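Local atomic coordinates of D-alanyl transferase DltD (Enterococcus faecium TX0133A04, PDB entry 6PFX), a protein that probably transfers D-alanine in lipoteichoic acid biosynthesis, as a membrane-associated member of the DltD family acting on the Gram-positive cell wall. Residues 140-148 with 160-169. Residues are numbered along the deposited sequence; the frame is centred on the assembly and turned at random.
Sequences DRYLARRLL and TAILQTIKKG
Leu148, near the C-terminal end of helix 138-147, lies against four residues of the segment 160-169. Its CG packs on Leu163 CB at 3.9 Å, the two side chains running antiparallel alongside each other, while CD2 reaches Thr160 CG2 (3.8 Å). The other methyl, CD1, meets the amide of Gln164, whose bent chain brings it back toward the other helix, and touches Lys167 CD. Lys167, toward the C-terminal end of its own helix, meets Arg145 with its aliphatic part. With CG anti to the backbone N (chi1 175°) and the chain extended beyond it, its methylenes run across those of Arg145 at about a right angle, CG to CG 3.6 Å. The ammonium ends beyond this crossing, and a water joins Lys167 NZ to the carbonyl O of Arg145. The two segments belong to helices 138-147 and 157-167, consecutive long helices of the chain linked through the short helix 151-154; they form an antiparallel but strongly splayed pair, with axes 8.2 Å apart at -138°, the centre of the contact lying about 24 Å from the centre of the chain. In the middle, the small side chain of Ala144 is consistent with the close approach: its CB sits on Leu163 O and on Ile166 CG2 (3.8 Å). Helix 123-132 covers the buried side, Trp129 touching Leu147 and Leu163 and Leu130 touching Ile166. At the C-terminal end of helix 157-167, Arg141 grips Lys167 O side-on through NE (3.1 Å) and NH2 (3.0 Å). The carbonyl oxygen lies almost in the guanidinium plane, although NE stands well above the carbonyl plane. A bend at chi3 (75°) brings the guanidinium over the Schellman turn, where Gly169 CA rests on one face, offset toward the rim. Two bonds to one oxygen fix the guanidinium's rotation, and its positive charge probably complements the negative end of the helix dipole.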
loop_
_atom_site.group_PDB
_atom_site.type_symbol
_atom_site.label_atom_id
_atom_site.label_comp_id
_atom_site.label_asym_id
_atom_site.label_seq_id
_atom_site.Cartn_x
_atom_site.Cartn_y
_atom_site.Cartn_z
ATOM N N ASP A 140 0.691 4.438 19.373
ATOM C CA ASP A 140 -0.519 3.846 19.923
ATOM C C ASP A 140 -1.551 4.917 20.245
ATOM O O ASP A 140 -2.755 4.711 20.044
ATOM C CB ASP A 140 -0.188 3.065 21.203
ATOM C CG ASP A 140 0.763 1.903 20.966
ATOM O OD1 ASP A 140 0.574 1.148 19.989
ATOM O OD2 ASP A 140 1.697 1.718 21.786
ATOM N N ARG A 141 -1.094 6.062 20.771
ATOM C CA ARG A 141 -2.011 7.139 21.115
ATOM C C ARG A 141 -2.648 7.709 19.860
ATOM O O ARG A 141 -3.851 7.996 19.844
ATOM C CB ARG A 141 -1.286 8.232 21.895
ATOM C CG ARG A 141 -0.704 7.766 23.224
ATOM C CD ARG A 141 -0.112 8.940 23.995
ATOM N NE ARG A 141 -1.160 9.770 24.576
ATOM C CZ ARG A 141 -0.943 10.896 25.246
ATOM N NH1 ARG A 141 0.293 11.341 25.417
ATOM N NH2 ARG A 141 -1.968 11.576 25.741
ATOM N N TYR A 142 -1.858 7.856 18.792
ATOM C CA TYR A 142 -2.392 8.375 17.543
ATOM C C TYR A 142 -3.424 7.419 16.961
ATOM O O TYR A 142 -4.512 7.833 16.548
ATOM C CB TYR A 142 -1.262 8.635 16.538
ATOM C CG TYR A 142 -1.799 9.068 15.207
ATOM C CD1 TYR A 142 -2.224 10.374 14.997
ATOM C CD2 TYR A 142 -1.924 8.162 14.167
ATOM C CE1 TYR A 142 -2.749 10.765 13.786
ATOM C CE2 TYR A 142 -2.455 8.545 12.941
ATOM C CZ TYR A 142 -2.858 9.853 12.762
ATOM O OH TYR A 142 -3.388 10.279 11.568
ATOM N N LEU A 143 -3.092 6.129 16.902
ATOM C CA LEU A 143 -4.043 5.167 16.363
ATOM C C LEU A 143 -5.337 5.159 17.167
ATOM O O LEU A 143 -6.427 5.087 16.592
ATOM C CB LEU A 143 -3.422 3.779 16.330
ATOM C CG LEU A 143 -4.343 2.659 15.854
ATOM C CD1 LEU A 143 -4.807 2.926 14.446
ATOM C CD2 LEU A 143 -3.573 1.347 15.965
ATOM N N ALA A 144 -5.247 5.219 18.500
ATOM C CA ALA A 144 -6.464 5.231 19.305
ATOM C C ALA A 144 -7.297 6.463 18.989
ATOM O O ALA A 144 -8.519 6.373 18.827
ATOM C CB ALA A 144 -6.129 5.186 20.796
ATOM N N ARG A 145 -6.635 7.614 18.849
ATOM C CA ARG A 145 -7.327 8.845 18.488
ATOM C C ARG A 145 -8.034 8.697 17.152
ATOM O O ARG A 145 -9.180 9.135 16.988
ATOM C CB ARG A 145 -6.320 9.995 18.415
ATOM C CG ARG A 145 -5.938 10.570 19.756
ATOM C CD ARG A 145 -5.451 12.011 19.654
ATOM N NE ARG A 145 -4.316 12.204 18.749
ATOM C CZ ARG A 145 -3.053 11.899 19.044
ATOM N NH1 ARG A 145 -2.749 11.360 20.218
ATOM N NH2 ARG A 145 -2.090 12.128 18.161
ATOM N N ARG A 146 -7.372 8.074 16.185
ATOM C CA ARG A 146 -7.979 7.924 14.872
ATOM C C ARG A 146 -9.156 6.969 14.929
ATOM O O ARG A 146 -10.233 7.259 14.396
ATOM C CB ARG A 146 -6.947 7.401 13.886
ATOM C CG ARG A 146 -5.944 8.424 13.447
ATOM C CD ARG A 146 -6.593 9.432 12.513
ATOM N NE ARG A 146 -6.664 8.978 11.124
ATOM C CZ ARG A 146 -7.670 9.238 10.292
ATOM N NH1 ARG A 146 -8.728 9.922 10.703
ATOM N NH2 ARG A 146 -7.626 8.795 9.049
ATOM N N LEU A 147 -8.962 5.808 15.557
ATOM C CA LEU A 147 -10.016 4.807 15.582
ATOM C C LEU A 147 -11.271 5.351 16.231
ATOM O O LEU A 147 -12.380 5.002 15.808
ATOM C CB LEU A 147 -9.539 3.566 16.340
ATOM C CG LEU A 147 -8.447 2.780 15.630
ATOM C CD1 LEU A 147 -7.932 1.641 16.452
ATOM C CD2 LEU A 147 -8.943 2.216 14.286
ATOM N N LEU A 148 -11.118 6.217 17.236
ATOM C CA LEU A 148 -12.258 6.771 17.949
ATOM C C LEU A 148 -13.081 7.740 17.113
ATOM O O LEU A 148 -14.119 8.202 17.600
ATOM C CB LEU A 148 -11.796 7.493 19.211
ATOM C CG LEU A 148 -11.414 6.581 20.372
ATOM C CD1 LEU A 148 -10.632 7.346 21.412
ATOM C CD2 LEU A 148 -12.663 5.963 20.970
ATOM N N THR A 160 -14.240 0.961 22.903
ATOM C CA THR A 160 -14.146 2.415 22.937
ATOM C C THR A 160 -13.540 2.904 24.249
ATOM O O THR A 160 -12.707 3.820 24.254
ATOM C CB THR A 160 -15.535 3.015 22.705
ATOM O OG1 THR A 160 -15.948 2.771 21.351
ATOM C CG2 THR A 160 -15.518 4.495 22.970
ATOM N N ALA A 161 -13.953 2.325 25.377
ATOM C CA ALA A 161 -13.407 2.766 26.656
ATOM C C ALA A 161 -11.924 2.441 26.753
ATOM O O ALA A 161 -11.143 3.218 27.315
ATOM C CB ALA A 161 -14.179 2.122 27.804
ATOM N N ILE A 162 -11.519 1.298 26.205
ATOM C CA ILE A 162 -10.102 0.956 26.176
ATOM C C ILE A 162 -9.336 1.956 25.319
ATOM O O ILE A 162 -8.265 2.437 25.710
ATOM C CB ILE A 162 -9.918 -0.505 25.722
ATOM C CG1 ILE A 162 -10.344 -1.459 26.846
ATOM C CG2 ILE A 162 -8.488 -0.730 25.285
ATOM C CD1 ILE A 162 -10.635 -2.855 26.359
ATOM N N LEU A 163 -9.889 2.322 24.162
ATOM C CA LEU A 163 -9.191 3.279 23.313
ATOM C C LEU A 163 -9.090 4.645 23.983
ATOM O O LEU A 163 -8.087 5.345 23.816
ATOM C CB LEU A 163 -9.887 3.420 21.965
ATOM C CG LEU A 163 -9.884 2.193 21.065
ATOM C CD1 LEU A 163 -10.686 2.475 19.795
ATOM C CD2 LEU A 163 -8.463 1.739 20.728
ATOM N N GLN A 164 -10.121 5.055 24.729
ATOM C CA GLN A 164 -10.030 6.309 25.476
ATOM C C GLN A 164 -8.888 6.283 26.496
ATOM O O GLN A 164 -8.202 7.291 26.703
ATOM C CB GLN A 164 -11.364 6.613 26.160
ATOM C CG GLN A 164 -12.512 6.956 25.208
ATOM C CD GLN A 164 -12.347 8.306 24.531
ATOM O OE1 GLN A 164 -11.337 8.992 24.712
ATOM N NE2 GLN A 164 -13.342 8.694 23.740
ATOM N N THR A 165 -8.673 5.143 27.154
ATOM C CA THR A 165 -7.553 5.009 28.085
ATOM C C THR A 165 -6.219 5.206 27.372
ATOM O O THR A 165 -5.346 5.941 27.853
ATOM C CB THR A 165 -7.632 3.627 28.737
ATOM O OG1 THR A 165 -8.851 3.526 29.489
ATOM C CG2 THR A 165 -6.460 3.376 29.653
ATOM N N ILE A 166 -6.047 4.554 26.220
ATOM C CA ILE A 166 -4.811 4.665 25.452
ATOM C C ILE A 166 -4.618 6.081 24.929
ATOM O O ILE A 166 -3.502 6.616 24.933
ATOM C CB ILE A 166 -4.805 3.624 24.311
ATOM C CG1 ILE A 166 -4.797 2.224 24.916
ATOM C CG2 ILE A 166 -3.639 3.905 23.383
ATOM C CD1 ILE A 166 -5.087 1.111 23.928
ATOM N N LYS A 167 -5.696 6.706 24.458
ATOM C CA LYS A 167 -5.598 8.076 23.967
ATOM C C LYS A 167 -5.027 9.004 25.031
ATOM O O LYS A 167 -4.249 9.915 24.720
ATOM C CB LYS A 167 -6.977 8.554 23.520
ATOM C CG LYS A 167 -7.029 10.012 23.109
ATOM C CD LYS A 167 -8.371 10.330 22.486
ATOM C CE LYS A 167 -8.507 11.818 22.216
ATOM N NZ LYS A 167 -9.707 12.121 21.390
ATOM N N LYS A 168 -5.405 8.790 26.293
ATOM C CA LYS A 168 -4.891 9.572 27.408
ATOM C C LYS A 168 -3.474 9.184 27.809
ATOM O O LYS A 168 -2.942 9.767 28.761
ATOM C CB LYS A 168 -5.790 9.395 28.636
ATOM C CG LYS A 168 -7.141 10.063 28.555
ATOM C CD LYS A 168 -7.893 9.941 29.892
ATOM C CE LYS A 168 -7.214 10.736 31.017
ATOM N NZ LYS A 168 -7.990 10.723 32.298
ATOM N N GLY A 169 -2.873 8.201 27.143
ATOM C CA GLY A 169 -1.502 7.816 27.394
ATOM C C GLY A 169 -1.318 6.715 28.407
ATOM O O GLY A 169 -0.181 6.461 28.819
HETATM O O HOH W 1 -10.358 10.926 18.734
HETATM O O HOH W 2 -3.530 11.644 22.556
#